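Local coordinates for hypothetical protein Atu0120 (PDB 2I6H), which is of unknown function but belongs to the DUF924 family of bacterial proteins and has helices as its sole regular secondary structure, at residues A51-D54 against N55-D59. Sequence-based numbering, arbitrary orientation.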
loop_
_atom_site.group_PDB
_atom_site.type_symbol
_atom_site.label_atom_id
_atom_site.label_comp_id
_atom_site.label_asym_id
_atom_site.label_seq_id
_atom_site.Cartn_x
_atom_site.Cartn_y
_atom_site.Cartn_z
ATOM N N ALA A 51 4.658 -15.234 -10.489
ATOM C CA ALA A 51 5.233 -16.575 -10.351
ATOM C C ALA A 51 6.704 -16.659 -10.800
ATOM O O ALA A 51 7.449 -17.487 -10.269
ATOM C CB ALA A 51 4.382 -17.639 -11.055
ATOM N N ALA A 52 7.113 -15.826 -11.766
ATOM C CA ALA A 52 8.510 -15.828 -12.217
ATOM C C ALA A 52 9.398 -15.352 -11.056
ATOM O O ALA A 52 10.488 -15.886 -10.816
ATOM C CB ALA A 52 8.686 -14.875 -13.459
ATOM N N PHE A 53 8.936 -14.321 -10.347
ATOM C CA PHE A 53 9.707 -13.829 -9.211
ATOM C C PHE A 53 9.772 -14.927 -8.120
ATOM O O PHE A 53 10.833 -15.168 -7.536
ATOM C CB PHE A 53 9.101 -12.543 -8.653
ATOM C CG PHE A 53 9.829 -12.031 -7.421
ATOM C CD1 PHE A 53 11.145 -11.557 -7.519
ATOM C CD2 PHE A 53 9.216 -12.101 -6.168
ATOM C CE1 PHE A 53 11.834 -11.125 -6.358
ATOM C CE2 PHE A 53 9.884 -11.649 -5.016
ATOM C CZ PHE A 53 11.197 -11.167 -5.118
ATOM N N ASP A 54 8.654 -15.627 -7.894
ATOM C CA ASP A 54 8.652 -16.694 -6.883
ATOM C C ASP A 54 9.718 -17.735 -7.250
ATOM O O ASP A 54 10.521 -18.183 -6.406
ATOM C CB ASP A 54 7.277 -17.376 -6.832
ATOM C CG ASP A 54 6.159 -16.443 -6.345
ATOM O OD1 ASP A 54 6.435 -15.378 -5.759
ATOM O OD2 ASP A 54 4.977 -16.793 -6.539
ATOM N N ASN A 55 9.712 -18.119 -8.526
ATOM C CA ASN A 55 10.674 -19.095 -9.082
ATOM C C ASN A 55 12.103 -18.624 -8.868
ATOM O O ASN A 55 13.004 -19.385 -8.459
ATOM C CB ASN A 55 10.468 -19.233 -10.600
ATOM C CG ASN A 55 9.581 -20.397 -10.979
ATOM O OD1 ASN A 55 8.533 -20.601 -10.396
ATOM N ND2 ASN A 55 9.985 -21.139 -12.006
ATOM N N HIS A 56 12.326 -17.364 -9.203
ATOM C CA HIS A 56 13.626 -16.794 -9.129
ATOM C C HIS A 56 14.161 -16.780 -7.667
ATOM O O HIS A 56 15.317 -17.150 -7.398
ATOM C CB HIS A 56 13.521 -15.378 -9.741
ATOM C CG HIS A 56 14.823 -14.662 -9.869
ATOM N ND1 HIS A 56 14.896 -13.327 -10.204
ATOM C CD2 HIS A 56 16.105 -15.091 -9.724
ATOM C CE1 HIS A 56 16.167 -12.962 -10.263
ATOM N NE2 HIS A 56 16.921 -14.010 -9.963
ATOM N N PHE A 57 13.317 -16.327 -6.749
ATOM C CA PHE A 57 13.659 -16.232 -5.320
ATOM C C PHE A 57 13.999 -17.653 -4.838
ATOM O O PHE A 57 14.995 -17.881 -4.160
ATOM C CB PHE A 57 12.432 -15.657 -4.611
ATOM C CG PHE A 57 12.682 -15.093 -3.238
ATOM C CD1 PHE A 57 13.965 -15.044 -2.669
ATOM C CD2 PHE A 57 11.586 -14.595 -2.506
ATOM C CE1 PHE A 57 14.160 -14.521 -1.369
ATOM C CE2 PHE A 57 11.776 -14.072 -1.234
ATOM C CZ PHE A 57 13.068 -14.042 -0.662
ATOM N N HIS A 58 13.186 -18.618 -5.230
ATOM C CA HIS A 58 13.434 -20.010 -4.823
ATOM C C HIS A 58 14.762 -20.575 -5.392
ATOM O O HIS A 58 15.545 -21.216 -4.654
ATOM C CB HIS A 58 12.257 -20.885 -5.257
ATOM C CG HIS A 58 12.357 -22.298 -4.785
ATOM N ND1 HIS A 58 13.089 -23.252 -5.459
ATOM C CD2 HIS A 58 11.841 -22.913 -3.686
ATOM C CE1 HIS A 58 12.996 -24.406 -4.812
ATOM N NE2 HIS A 58 12.250 -24.222 -3.730
ATOM N N ASP A 59 15.008 -20.340 -6.690
ATOM C CA ASP A 59 16.251 -20.779 -7.322
ATOM C C ASP A 59 17.484 -20.250 -6.584
ATOM O O ASP A 59 18.446 -21.003 -6.351
ATOM C CB ASP A 59 16.279 -20.376 -8.803
ATOM C CG ASP A 59 17.543 -20.848 -9.534
ATOM O OD1 ASP A 59 17.973 -22.006 -9.356
ATOM O OD2 ASP A 59 18.095 -20.057 -10.332
#
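F53 and F57 sit one turn apart at the start of helix 51-69, an i/i+4 aromatic pair on the buried side of the first two turns of an alpha helix. The rings meet obliquely, with centroids 5.7 Å apart and planes inclined by 32°. The nearest atoms are CE2 of F53 and CD2 of F57, 4.2 Å apart. The four-residue spacing puts both side chains on one side of the helix, and a shared first torsion, CG anti to N (chi1 177° in F53), sends the rings off in similar directions. There F57 goes on to meet F37 and W38 of helix 29-41 and, edge-to-face, F93 of helix 80-97, while F53 rests on N96; the pair thus helps join this helix to two others.

Four successive backbone i+4 hydrogen bonds, N55 to A51, H56 to A52, F57 to F53 and H58 to D54, wind the first turn into the second. D54, also buried, swings CG beside its own backbone N, and its carboxylate is held from helix 80-97 and just beyond: OD1 accepts a hydrogen bond from N96 and OD2 makes a salt bridge with R99. Of the four backbone bonds, the one beneath the aromatic pair is the straightest: N of F57 lies 2.9 Å from O of F53, with an N-H...O angle of 169°.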